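Local coordinates for thymine dioxygenase (Neurospora crassa, PDB 5C3Q), which probably hydroxylates the methyl group of thymine as a non-haem iron dioxygenase that consumes 2-oxoglutarate as co-substrate, at residues A[83-86]-A[87-90]; A[262-265]-A[266-269]; A[280-283]-A[284-287]; A[304-307]-A[308-311]; A[323-326]-A[327-331]. All coordinates share one frame; numbering follows the deposited sequence.

Interaction 1: A[83-86]-A[87-90]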
loop_
_atom_site.group_PDB
_atom_site.type_symbol
_atom_site.label_atom_id
_atom_site.label_comp_id
_atom_site.label_asym_id
_atom_site.label_seq_id
_atom_site.Cartn_x
_atom_site.Cartn_y
_atom_site.Cartn_z
ATOM N N TRP A 83 5.395 10.587 -13.983
ATOM C CA TRP A 83 4.210 10.993 -13.236
ATOM C C TRP A 83 3.922 12.444 -13.579
ATOM O O TRP A 83 4.833 13.270 -13.594
ATOM C CB TRP A 83 4.496 10.853 -11.736
ATOM C CG TRP A 83 3.309 10.807 -10.818
ATOM C CD1 TRP A 83 2.635 9.691 -10.409
ATOM C CD2 TRP A 83 2.700 11.913 -10.136
ATOM N NE1 TRP A 83 1.635 10.033 -9.535
ATOM C CE2 TRP A 83 1.652 11.390 -9.348
ATOM C CE3 TRP A 83 2.934 13.293 -10.119
ATOM C CZ2 TRP A 83 0.833 12.199 -8.556
ATOM C CZ3 TRP A 83 2.121 14.098 -9.335
ATOM C CH2 TRP A 83 1.083 13.546 -8.561
ATOM N N THR A 84 2.661 12.756 -13.870
ATOM C CA THR A 84 2.293 14.099 -14.307
ATOM C C THR A 84 1.525 14.853 -13.232
ATOM O O THR A 84 2.069 15.753 -12.599
ATOM C CB THR A 84 1.461 14.058 -15.600
ATOM O OG1 THR A 84 0.345 13.174 -15.426
ATOM C CG2 THR A 84 2.320 13.578 -16.770
ATOM N N THR A 85 0.268 14.474 -13.024
ATOM C CA THR A 85 -0.620 15.202 -12.138
ATOM C C THR A 85 -1.177 14.289 -11.056
ATOM O O THR A 85 -1.220 13.074 -11.235
ATOM C CB THR A 85 -1.812 15.793 -12.911
ATOM O OG1 THR A 85 -2.645 14.732 -13.397
ATOM C CG2 THR A 85 -1.339 16.654 -14.068
ATOM N N PRO A 86 -1.610 14.873 -9.926
ATOM C CA PRO A 86 -2.276 14.080 -8.891
ATOM C C PRO A 86 -3.593 13.443 -9.345
ATOM O O PRO A 86 -3.945 12.369 -8.870
ATOM C CB PRO A 86 -2.520 15.089 -7.754
ATOM C CG PRO A 86 -2.268 16.440 -8.328
ATOM C CD PRO A 86 -1.324 16.247 -9.475
ATOM N N GLU A 87 -4.313 14.080 -10.260
ATOM C CA GLU A 87 -5.605 13.525 -10.675
ATOM C C GLU A 87 -5.458 12.333 -11.626
ATOM O O GLU A 87 -6.360 11.506 -11.711
ATOM C CB GLU A 87 -6.567 14.586 -11.230
ATOM C CG GLU A 87 -5.943 15.770 -11.926
ATOM C CD GLU A 87 -5.467 16.862 -10.978
ATOM O OE1 GLU A 87 -6.300 17.513 -10.320
ATOM O OE2 GLU A 87 -4.250 17.086 -10.910
ATOM N N ALA A 88 -4.319 12.244 -12.313
ATOM C CA ALA A 88 -3.959 11.058 -13.096
ATOM C C ALA A 88 -3.343 9.993 -12.186
ATOM O O ALA A 88 -3.731 8.820 -12.225
ATOM C CB ALA A 88 -2.976 11.428 -14.194
ATOM N N ASN A 89 -2.372 10.422 -11.381
ATOM C CA ASN A 89 -1.667 9.554 -10.429
ATOM C C ASN A 89 -1.047 8.318 -11.090
ATOM O O ASN A 89 -1.121 7.211 -10.561
ATOM C CB ASN A 89 -2.606 9.146 -9.285
ATOM C CG ASN A 89 -1.857 8.669 -8.051
ATOM O OD1 ASN A 89 -0.692 9.004 -7.852
ATOM N ND2 ASN A 89 -2.529 7.884 -7.216
ATOM N N ARG A 90 -0.444 8.519 -12.256
ATOM C CA ARG A 90 0.123 7.423 -13.041
ATOM C C ARG A 90 1.491 7.806 -13.575
ATOM O O ARG A 90 1.713 8.956 -13.966
ATOM C CB ARG A 90 -0.786 7.081 -14.226
ATOM C CG ARG A 90 -2.092 6.379 -13.872
ATOM C CD ARG A 90 -3.098 6.577 -14.995
ATOM N NE ARG A 90 -4.276 5.710 -14.910
ATOM C CZ ARG A 90 -5.412 5.999 -14.273
ATOM N NH1 ARG A 90 -5.557 7.132 -13.593
ATOM N NH2 ARG A 90 -6.414 5.128 -14.299
HETATM O O HOH W 1 0.529 11.371 -12.745
HETATM O O HOH W 2 0.163 10.492 -15.860
HETATM O O HOH W 3 -6.170 10.426 -8.786
#
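Trp83 and Asn89 meet through one side-chain hydrogen bond, in which the indole NE1 donates to Asn89 OD1 at 3.1 Å. The oxygen lies in the indole plane, at the ring edge, and the donor in turn sits in the amide carbonyl plane on a lone pair, although ring and amide planes stand 85° apart. With CG swung opposite the backbone N (chi1 -160°), Asn89 presents OD1 to the indole while its ND2 hydrogen-bonds O2 of the bound thymine. A second-shell tryptophan thus probably fixes which way the first-shell amide is flipped, with the NH2 end offered to the substrate.

What holds Asn89 in place is the reversal of the loop between helix 75-79 and strand 91-93, the latter an outermost strand of the large sheet of the double-stranded beta-helix fold. Asn89 N donates to Thr85 O over 2.9 Å, a nearly straight bond, and Ala88 N donates to Thr85 OG1 at 3.2 Å; together these two bonds, both accepted by Thr85, make an ST motif.

Further out, one water accepts from the backbone N of Thr84 and of Arg90 and donates to Thr85 O, resting over a face of the indole near its rim. A second water links Thr84 OG1 to Arg90 O. That same carbonyl receives a CA-H...O contact from Trp83 CA at 3.3 Å. Arg90 folds its NH1 back onto a lone pair of Ala88 O at 2.8 Å, while NH2 reaches a salt bridge with Glu130.

Interaction 2: A[262-265]-A[266-269]. With EDO (1,2-ethanediol), chain K.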
loop_
_atom_site.group_PDB
_atom_site.type_symbol
_atom_site.label_atom_id
_atom_site.label_comp_id
_atom_site.label_asym_id
_atom_site.label_seq_id
_atom_site.Cartn_x
_atom_site.Cartn_y
_atom_site.Cartn_z
ATOM N N ARG A 262 -11.981 6.168 8.242
ATOM C CA ARG A 262 -13.067 7.141 8.291
ATOM C C ARG A 262 -14.436 6.505 7.995
ATOM O O ARG A 262 -15.414 6.760 8.690
ATOM C CB ARG A 262 -12.775 8.237 7.271
ATOM C CG ARG A 262 -13.768 9.371 7.268
ATOM C CD ARG A 262 -13.558 10.254 6.058
ATOM N NE ARG A 262 -14.482 11.379 6.120
ATOM C CZ ARG A 262 -14.140 12.663 6.162
ATOM N NH1 ARG A 262 -12.866 13.044 6.108
ATOM N NH2 ARG A 262 -15.103 13.573 6.232
ATOM N N TRP A 263 -14.484 5.700 6.938
ATOM C CA TRP A 263 -15.685 4.947 6.531
ATOM C C TRP A 263 -16.236 4.067 7.667
ATOM O O TRP A 263 -17.452 3.947 7.851
ATOM C CB TRP A 263 -15.303 4.075 5.335
ATOM C CG TRP A 263 -16.402 3.607 4.445
ATOM C CD1 TRP A 263 -17.733 3.892 4.533
ATOM C CD2 TRP A 263 -16.238 2.806 3.275
ATOM N NE1 TRP A 263 -18.414 3.288 3.501
ATOM C CE2 TRP A 263 -17.516 2.617 2.713
ATOM C CE3 TRP A 263 -15.130 2.218 2.651
ATOM C CZ2 TRP A 263 -17.718 1.867 1.553
ATOM C CZ3 TRP A 263 -15.334 1.470 1.500
ATOM C CH2 TRP A 263 -16.617 1.305 0.964
ATOM N N SER A 264 -15.323 3.473 8.430
ATOM C CA SER A 264 -15.651 2.587 9.545
ATOM C C SER A 264 -15.941 3.327 10.852
ATOM O O SER A 264 -16.131 2.693 11.895
ATOM C CB SER A 264 -14.488 1.613 9.765
ATOM O OG SER A 264 -13.383 2.253 10.381
ATOM N N ASN A 265 -15.958 4.658 10.801
ATOM C CA ASN A 265 -16.126 5.491 11.984
ATOM C C ASN A 265 -15.033 5.245 13.023
ATOM O O ASN A 265 -15.302 5.215 14.225
ATOM C CB ASN A 265 -17.513 5.286 12.607
ATOM C CG ASN A 265 -17.932 6.459 13.472
ATOM O OD1 ASN A 265 -17.769 7.605 13.072
ATOM N ND2 ASN A 265 -18.455 6.181 14.668
ATOM N N ASP A 266 -13.808 5.066 12.529
ATOM C CA ASP A 266 -12.626 4.729 13.334
ATOM C C ASP A 266 -12.715 3.423 14.136
ATOM O O ASP A 266 -12.003 3.263 15.126
ATOM C CB ASP A 266 -12.239 5.899 14.256
ATOM C CG ASP A 266 -11.679 7.083 13.490
ATOM O OD1 ASP A 266 -11.180 6.887 12.362
ATOM O OD2 ASP A 266 -11.734 8.211 14.016
ATOM N N THR A 267 -13.560 2.486 13.715
ATOM C CA THR A 267 -13.526 1.148 14.308
ATOM C C THR A 267 -12.371 0.355 13.690
ATOM O O THR A 267 -11.822 -0.535 14.326
ATOM C CB THR A 267 -14.860 0.387 14.155
ATOM O OG1 THR A 267 -15.228 0.311 12.777
ATOM C CG2 THR A 267 -15.959 1.082 14.935
ATOM N N ILE A 268 -12.011 0.697 12.453
ATOM C CA ILE A 268 -10.837 0.143 11.782
ATOM C C ILE A 268 -9.705 1.172 11.801
ATOM O O ILE A 268 -9.945 2.365 11.611
ATOM C CB ILE A 268 -11.176 -0.291 10.343
ATOM C CG1 ILE A 268 -12.016 -1.576 10.397
ATOM C CG2 ILE A 268 -9.899 -0.499 9.526
ATOM C CD1 ILE A 268 -12.640 -1.997 9.088
ATOM N N LYS A 269 -8.479 0.699 12.039
ATOM C CA LYS A 269 -7.314 1.570 12.201
ATOM C C LYS A 269 -6.525 1.708 10.904
ATOM O O LYS A 269 -6.353 0.733 10.177
ATOM C CB LYS A 269 -6.363 1.023 13.281
ATOM C CG LYS A 269 -7.024 0.549 14.563
ATOM C CD LYS A 269 -7.734 1.666 15.307
ATOM C CE LYS A 269 -8.389 1.127 16.570
ATOM N NZ LYS A 269 -8.975 2.188 17.423
HETATM C C1 EDO K . -13.987 16.637 5.683
HETATM O O1 EDO K . -15.075 16.729 6.616
HETATM C C2 EDO K . -12.725 16.261 6.451
HETATM O O2 EDO K . -11.782 15.557 5.632
#
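Asp266 and the preceding Asn265, both with positive phi near 59°, take the two corners of a type I' turn that brings the chain back from Thr267 to Ser264. The polar end of Asp266 faces elsewhere: OD2 forms a salt bridge with Lys317 and accepts from Tyr318 OH.

Thr267 returns to Ser264 with two donors on a single carbonyl. Its backbone N reaches Ser264 O at 3.2 Å from well above the carbonyl plane, whereas its OG1 gives a shorter bond of 2.7 Å to Ser264 O, tilted only modestly from that plane. The hydroxyl can do so because chi1 of 56° tucks OG1 between the backbone N and the carbonyl carbon.

Ile268 comes next, and its N donates to Ser264 OG at 2.9 Å. The serine hydroxyl is also hydrogen-bonded to Ala261 O, so it ties the last helical turn to the departing chain. The Ile268 side chain packs on Leu39 and Phe42 of helix 28-44.

Back on the helix, Arg262 extends fully outward; NH1 hydrogen-bonds O2 of an ethanediol at 2.8 Å, NH2 bonds O1 of the same molecule, and NH2 also donates to Glu319 O. With a leucine in place of Arg262 the Glu319 carbonyl is likely to lose this donor.

Asn265, with its N bonded to Arg262 O at 3.0 Å, ends helix 258-263 in a Schellman motif, and the turn that follows directs the chain toward strand 273-275, which carries the metal ligand His273.

Interaction 3: A[280-283]-A[284-287]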
loop_
_atom_site.group_PDB
_atom_site.type_symbol
_atom_site.label_atom_id
_atom_site.label_comp_id
_atom_site.label_asym_id
_atom_site.label_seq_id
_atom_site.Cartn_x
_atom_site.Cartn_y
_atom_site.Cartn_z
ATOM N N LYS A 280 19.575 -5.820 9.556
ATOM C CA LYS A 280 20.857 -6.534 9.588
ATOM C C LYS A 280 22.040 -5.600 9.335
ATOM O O LYS A 280 21.940 -4.668 8.536
ATOM C CB LYS A 280 20.870 -7.672 8.557
ATOM C CG LYS A 280 20.803 -7.225 7.099
ATOM C CD LYS A 280 20.990 -8.390 6.140
ATOM C CE LYS A 280 22.422 -8.907 6.144
ATOM N NZ LYS A 280 22.692 -9.797 4.981
ATOM N N GLN A 281 23.159 -5.860 10.011
ATOM C CA GLN A 281 24.389 -5.105 9.784
ATOM C C GLN A 281 25.063 -5.578 8.501
ATOM O O GLN A 281 25.292 -6.774 8.316
ATOM C CB GLN A 281 25.370 -5.267 10.950
ATOM C CG GLN A 281 26.590 -4.353 10.852
ATOM C CD GLN A 281 27.896 -5.062 11.173
ATOM O OE1 GLN A 281 28.236 -5.258 12.341
ATOM N NE2 GLN A 281 28.641 -5.440 10.135
ATOM N N GLU A 282 25.382 -4.628 7.627
ATOM C CA GLU A 282 26.110 -4.904 6.391
ATOM C C GLU A 282 26.628 -3.591 5.806
ATOM O O GLU A 282 26.044 -2.529 6.035
ATOM C CB GLU A 282 25.218 -5.635 5.379
ATOM C CG GLU A 282 23.901 -4.936 5.063
ATOM C CD GLU A 282 22.946 -5.798 4.250
ATOM O OE1 GLU A 282 23.362 -6.871 3.763
ATOM O OE2 GLU A 282 21.769 -5.399 4.094
ATOM N N ASP A 283 27.729 -3.662 5.065
ATOM C CA ASP A 283 28.307 -2.469 4.449
ATOM C C ASP A 283 27.393 -1.908 3.357
ATOM O O ASP A 283 27.223 -0.696 3.250
ATOM C CB ASP A 283 29.696 -2.770 3.877
ATOM C CG ASP A 283 30.720 -3.082 4.961
ATOM O OD1 ASP A 283 30.550 -2.597 6.102
ATOM O OD2 ASP A 283 31.692 -3.810 4.671
ATOM N N VAL A 284 26.804 -2.802 2.563
ATOM C CA VAL A 284 25.934 -2.418 1.460
ATOM C C VAL A 284 24.593 -3.134 1.585
ATOM O O VAL A 284 24.542 -4.360 1.723
ATOM C CB VAL A 284 26.566 -2.775 0.099
ATOM C CG1 VAL A 284 25.697 -2.280 -1.053
ATOM C CG2 VAL A 284 27.965 -2.186 -0.014
ATOM N N HIS A 285 23.511 -2.364 1.536
ATOM C CA HIS A 285 22.171 -2.932 1.492
ATOM C C HIS A 285 21.811 -3.203 0.037
ATOM O O HIS A 285 21.852 -2.288 -0.782
ATOM C CB HIS A 285 21.165 -1.976 2.123
ATOM C CG HIS A 285 21.441 -1.694 3.564
ATOM N ND1 HIS A 285 21.425 -2.681 4.526
ATOM C CD2 HIS A 285 21.757 -0.546 4.206
ATOM C CE1 HIS A 285 21.714 -2.151 5.701
ATOM N NE2 HIS A 285 21.918 -0.857 5.534
ATOM N N PRO A 286 21.478 -4.460 -0.302
ATOM C CA PRO A 286 21.128 -4.738 -1.701
ATOM C C PRO A 286 19.833 -4.039 -2.131
ATOM O O PRO A 286 19.144 -3.458 -1.295
ATOM C CB PRO A 286 20.952 -6.264 -1.738
ATOM C CG PRO A 286 21.464 -6.780 -0.436
ATOM C CD PRO A 286 21.366 -5.658 0.546
ATOM N N PRO A 287 19.505 -4.088 -3.434
ATOM C CA PRO A 287 18.244 -3.496 -3.879
ATOM C C PRO A 287 17.033 -4.149 -3.208
ATOM O O PRO A 287 17.020 -5.366 -3.022
ATOM C CB PRO A 287 18.235 -3.781 -5.386
ATOM C CG PRO A 287 19.661 -4.024 -5.747
ATOM C CD PRO A 287 20.253 -4.689 -4.551
#
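The striking feature of the pairing between Glu282 and His285 is the side from which the carboxylate is approached: His285 ND1 donates to Glu282 OE2 at 2.8 Å on the anti side of that oxygen. The donor lies somewhat out of the carboxylate plane, and OE2 is likewise tilted out of the imidazole plane, the two planes being 72° apart. The glutamate therefore meets the ring with one oxygen, rather than embracing it with both.

Glu282 gets there by an unusual start to its side chain, with CG wedged between the backbone N and the carbonyl carbon (chi1 54°) and the rest extended beyond. This lays CG beside the imidazole, 3.4 Å from His285 ND1. The other oxygen, OE1, takes a weak hydrogen bond from Lys280 NZ at 3.2 Å as part of a salt bridge. Along the ring edge, Lys280 O comes within 3.8 Å of His285 CE1, and Pro286 CD approaches Glu282 OE2 at 3.6 Å.

The residues form the connection by which the chain crosses from strand 273-275 of the four-stranded sheet to strand 284-295 of the large sheet, the two layers of the double-stranded beta-helix. At the start of the latter strand, His285 shares backbone hydrogen bonds with Val199 of strand 190-200; farther along lie Arg288 and Ser290, which bind 2-oxoglutarate.

Across the imidazole, NE2 is hydrogen-bonded to Glu277 OE1. With a carboxylate at each nitrogen, the buried ring may well be stabilised as a cation. The carbonyls of Glu282 and Asp283 must share the one proton of Ser201 OG.

Interaction 4: A[304-307]-A[308-311]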
loop_
_atom_site.group_PDB
_atom_site.type_symbol
_atom_site.label_atom_id
_atom_site.label_comp_id
_atom_site.label_asym_id
_atom_site.label_seq_id
_atom_site.Cartn_x
_atom_site.Cartn_y
_atom_site.Cartn_z
ATOM N N GLU A 304 -19.736 7.428 3.913
ATOM C CA GLU A 304 -20.315 7.746 5.222
ATOM C C GLU A 304 -20.380 6.487 6.088
ATOM O O GLU A 304 -20.319 5.376 5.576
ATOM C CB GLU A 304 -21.697 8.386 5.069
ATOM C CG GLU A 304 -22.688 7.579 4.243
ATOM C CD GLU A 304 -23.927 8.372 3.857
ATOM O OE1 GLU A 304 -24.590 7.982 2.871
ATOM O OE2 GLU A 304 -24.238 9.386 4.525
ATOM N N ALA A 305 -20.500 6.671 7.397
ATOM C CA ALA A 305 -20.371 5.569 8.365
ATOM C C ALA A 305 -21.074 4.269 7.946
ATOM O O ALA A 305 -22.258 4.270 7.627
ATOM C CB ALA A 305 -20.862 6.016 9.734
ATOM N N ILE A 306 -20.326 3.167 7.971
ATOM C CA ILE A 306 -20.835 1.836 7.620
ATOM C C ILE A 306 -21.832 1.378 8.688
ATOM O O ILE A 306 -21.616 1.634 9.872
ATOM C CB ILE A 306 -19.669 0.817 7.518
ATOM C CG1 ILE A 306 -18.711 1.209 6.390
ATOM C CG2 ILE A 306 -20.176 -0.601 7.271
ATOM C CD1 ILE A 306 -17.320 0.620 6.517
ATOM N N PRO A 307 -22.931 0.703 8.285
ATOM C CA PRO A 307 -23.876 0.238 9.305
ATOM C C PRO A 307 -23.244 -0.734 10.302
ATOM O O PRO A 307 -22.482 -1.621 9.909
ATOM C CB PRO A 307 -24.983 -0.456 8.493
ATOM C CG PRO A 307 -24.436 -0.631 7.118
ATOM C CD PRO A 307 -23.433 0.461 6.923
ATOM N N GLY A 308 -23.553 -0.544 11.582
ATOM C CA GLY A 308 -23.015 -1.378 12.647
ATOM C C GLY A 308 -21.715 -0.881 13.254
ATOM O O GLY A 308 -21.152 -1.554 14.115
ATOM N N THR A 309 -21.235 0.286 12.817
ATOM C CA THR A 309 -20.020 0.896 13.374
ATOM C C THR A 309 -20.328 2.020 14.371
ATOM O O THR A 309 -19.422 2.709 14.841
ATOM C CB THR A 309 -19.111 1.455 12.262
ATOM O OG1 THR A 309 -19.824 2.428 11.495
ATOM C CG2 THR A 309 -18.627 0.338 11.349
ATOM N N TYR A 310 -21.608 2.197 14.688
ATOM C CA TYR A 310 -22.054 3.194 15.654
ATOM C C TYR A 310 -23.467 2.834 16.115
ATOM O O TYR A 310 -24.220 2.216 15.365
ATOM C CB TYR A 310 -22.067 4.584 15.014
ATOM C CG TYR A 310 -23.023 4.683 13.851
ATOM C CD1 TYR A 310 -22.655 4.228 12.590
ATOM C CD2 TYR A 310 -24.307 5.201 14.016
ATOM C CE1 TYR A 310 -23.530 4.293 11.521
ATOM C CE2 TYR A 310 -25.191 5.271 12.950
ATOM C CZ TYR A 310 -24.795 4.815 11.705
ATOM O OH TYR A 310 -25.653 4.878 10.633
ATOM N N ALA A 311 -23.819 3.223 17.337
ATOM C CA ALA A 311 -25.176 3.014 17.854
ATOM C C ALA A 311 -26.020 4.270 17.631
ATOM O O ALA A 311 -26.896 4.289 16.764
ATOM C CB ALA A 311 -25.144 2.628 19.328
#
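Thr309 turns its side chain back across the loop onto Ile306, hydroxyl and methyl flanking the same carbonyl. OG1, set between the threonine's own backbone N and carbonyl carbon (chi1 59°), donates to Ile306 O over a short 2.5 Å, arriving in the carbonyl plane on a lone pair. Thr309 CG2 meanwhile stands 4.0 Å from Ile306 CB, giving the pair an apolar flank beside the polar one.

The same oxygen has a second donor, Thr309 N at 3.3 Å, which comes in tilted 30° from the carbonyl plane. This backbone bond closes a type II beta turn from Ile306 to Thr309, with Pro307 and Gly308 at its corners. Gly308 has a phi of 90°, and a CB at that position would jam against Pro307 O.

Tyr310 swings in from the following position with the edge of its ring toward the turn. Its CE1 lies 3.7 Å from Ile306 O, which is near the ring plane, and 3.6 Å from Ala305 CB, which approaches obliquely. The alanine methyl and the ring form the apolar contact between the two arms, and at the far end of the ring the phenol OH is hydrogen-bonded to Arg316 NH2.

The turn belongs to the long loop joining strands 302-303 and 321-322, the two strands of a small antiparallel sheet. Thr309 rests on Asn265 and Thr267, just past the end of helix 258-263, while Ile306 reaches Phe180 and Pro307 reaches Tyr179, both in the loop between helices 147-173 and 181-184.

Interaction 5: A[323-326]-A[327-331]. With TDR (thymine), chain G; EDO (1,2-ethanediol), chain J.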
loop_
_atom_site.group_PDB
_atom_site.type_symbol
_atom_site.label_atom_id
_atom_site.label_comp_id
_atom_site.label_asym_id
_atom_site.label_seq_id
_atom_site.Cartn_x
_atom_site.Cartn_y
_atom_site.Cartn_z
ATOM N N SER A 323 -15.325 9.990 -2.363
ATOM C CA SER A 323 -14.061 9.255 -2.335
ATOM C C SER A 323 -13.010 9.865 -3.270
ATOM O O SER A 323 -11.894 10.170 -2.846
ATOM C CB SER A 323 -14.305 7.790 -2.714
ATOM O OG SER A 323 -13.133 7.021 -2.535
ATOM N N GLY A 324 -13.376 10.037 -4.536
ATOM C CA GLY A 324 -12.463 10.580 -5.548
ATOM C C GLY A 324 -11.867 11.916 -5.149
ATOM O O GLY A 324 -10.654 12.112 -5.219
ATOM N N LYS A 325 -12.732 12.822 -4.706
ATOM C CA LYS A 325 -12.332 14.152 -4.255
ATOM C C LYS A 325 -11.342 14.104 -3.084
ATOM O O LYS A 325 -10.346 14.831 -3.069
ATOM C CB LYS A 325 -13.579 14.943 -3.856
ATOM C CG LYS A 325 -13.325 16.374 -3.431
ATOM C CD LYS A 325 -14.638 17.107 -3.213
ATOM C CE LYS A 325 -14.409 18.586 -2.948
ATOM N NZ LYS A 325 -13.768 18.823 -1.623
ATOM N N TYR A 326 -11.622 13.246 -2.106
ATOM C CA TYR A 326 -10.723 13.076 -0.963
ATOM C C TYR A 326 -9.326 12.657 -1.418
ATOM O O TYR A 326 -8.330 13.236 -0.995
ATOM C CB TYR A 326 -11.279 12.045 0.019
ATOM C CG TYR A 326 -10.373 11.799 1.201
ATOM C CD1 TYR A 326 -10.390 12.652 2.298
ATOM C CD2 TYR A 326 -9.485 10.722 1.218
ATOM C CE1 TYR A 326 -9.560 12.440 3.383
ATOM C CE2 TYR A 326 -8.648 10.504 2.300
ATOM C CZ TYR A 326 -8.690 11.368 3.378
ATOM O OH TYR A 326 -7.864 11.168 4.465
ATOM N N LEU A 327 -9.259 11.654 -2.289
ATOM C CA LEU A 327 -7.970 11.128 -2.746
ATOM C C LEU A 327 -7.125 12.173 -3.460
ATOM O O LEU A 327 -5.931 12.287 -3.186
ATOM C CB LEU A 327 -8.159 9.925 -3.670
ATOM C CG LEU A 327 -8.507 8.595 -3.005
ATOM C CD1 LEU A 327 -8.825 7.579 -4.086
ATOM C CD2 LEU A 327 -7.375 8.092 -2.120
ATOM N N VAL A 328 -7.732 12.922 -4.381
ATOM C CA VAL A 328 -6.982 13.942 -5.119
ATOM C C VAL A 328 -6.450 15.018 -4.178
ATOM O O VAL A 328 -5.335 15.492 -4.365
ATOM C CB VAL A 328 -7.762 14.584 -6.299
ATOM C CG1 VAL A 328 -7.975 13.565 -7.402
ATOM C CG2 VAL A 328 -9.085 15.191 -5.859
ATOM N N GLN A 329 -7.226 15.370 -3.156
ATOM C CA GLN A 329 -6.758 16.307 -2.134
ATOM C C GLN A 329 -5.510 15.785 -1.419
ATOM O O GLN A 329 -4.569 16.540 -1.194
ATOM C CB GLN A 329 -7.874 16.631 -1.134
ATOM C CG GLN A 329 -8.946 17.535 -1.730
ATOM C CD GLN A 329 -10.182 17.755 -0.862
ATOM O OE1 GLN A 329 -11.068 18.516 -1.249
ATOM N NE2 GLN A 329 -10.259 17.102 0.298
ATOM N N ARG A 330 -5.492 14.493 -1.089
ATOM C CA ARG A 330 -4.323 13.882 -0.447
ATOM C C ARG A 330 -3.128 13.821 -1.404
ATOM O O ARG A 330 -1.998 14.119 -1.021
ATOM C CB ARG A 330 -4.641 12.466 0.061
ATOM C CG ARG A 330 -5.723 12.383 1.138
ATOM C CD ARG A 330 -5.333 13.064 2.443
ATOM N NE ARG A 330 -4.138 12.480 3.050
ATOM C CZ ARG A 330 -4.119 11.405 3.835
ATOM N NH1 ARG A 330 -5.241 10.758 4.132
ATOM N NH2 ARG A 330 -2.966 10.970 4.329
ATOM N N LEU A 331 -3.388 13.429 -2.648
ATOM C CA LEU A 331 -2.337 13.321 -3.660
ATOM C C LEU A 331 -1.775 14.681 -4.066
ATOM O O LEU A 331 -0.591 14.797 -4.362
ATOM C CB LEU A 331 -2.864 12.597 -4.898
ATOM C CG LEU A 331 -3.162 11.113 -4.695
ATOM C CD1 LEU A 331 -4.154 10.601 -5.728
ATOM C CD2 LEU A 331 -1.870 10.309 -4.729
HETATM N N1 TDR G . -0.452 7.028 -3.478
HETATM C C2 TDR G . -1.806 6.526 -3.530
HETATM O O2 TDR G . -2.425 6.562 -4.576
HETATM N N3 TDR G . -2.417 5.979 -2.341
HETATM C C4 TDR G . -1.695 5.927 -1.111
HETATM O O4 TDR G . -2.241 5.457 -0.128
HETATM C C5 TDR G . -0.316 6.440 -1.047
HETATM C CM5 TDR G . 0.488 6.416 0.214
HETATM C C6 TDR G . 0.289 6.996 -2.260
HETATM C C1 EDO J . -7.989 15.787 3.056
HETATM O O1 EDO J . -8.856 15.422 1.974
HETATM C C2 EDO J . -7.771 17.297 3.045
HETATM O O2 EDO J . -6.417 17.640 3.371
#
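Ser323 to Leu331 form continuous alpha helix, with the backbone N of Leu327, Val328, Gln329 and Arg330 each donating to the carbonyl four residues earlier, as from Leu327 N to Ser323 O at 3.1 Å. One turn apart on its surface, Tyr326 and Arg330 lie alongside each other and point the same way. The arginine's aliphatic part covers a ring face: Arg330 CG sits 4.0 Å from the centroid of the Tyr326 ring, a CH-pi contact 27° off the ring normal. Beyond CG the chain bends at chi2 and chi3, both near -60°, which curls the guanidinium round to the phenol. There Arg330 NH1 donates to Tyr326 OH at 2.7 Å, with ring and guanidinium planes nearly perpendicular. NH1 also forms a salt bridge with Asp258, so the arginine joins this helix to helix 258-263. Replacing Tyr326 with alanine would probably strip Arg330 CG of the ring it lies on and NH1 of its phenol acceptor, with Asp258 left to hold the curled chain.

A second i to i+4 pair runs along the neighbouring flank, where Lys325 NZ donates to Gln329 OE1 at 2.7 Å. The glutamine's other end, NE2, hydrogen-bonds O1 of an ethanediol at 2.8 Å, and that oxygen also approaches the Tyr326 ring, 3.2 Å from CD1.

At the far end, Leu331 brings CD2 to 3.8 Å from thymine N1. Helix 323-332 thus contributes Leu331 to the thymine pocket, beside the double-stranded beta-helix that holds the nickel ion and 2-oxoglutarate.

How the interactions relate
Along the chain the five local contacts follow one another in series, yet they gather into two touching pairs and one outlier. Interactions 1 and 5, with centres about 12 Å apart, bring an N-terminal loop against the C-terminal helix 323-332: Leu331 packs on Asn89 and Pro86, so loop and helix each lend a residue to the thymine pocket. Interactions 2 and 4, centres about 9 Å apart, join the end of helix 258-263 to the loop after strand 302-303, with a probable hydrogen bond from Ile306 N to Trp263 O. Interaction 3 sits across the fold, about 38 Å from interaction 2 between centres, at the start of strand 284-295, which carries 2-oxoglutarate-binding residues.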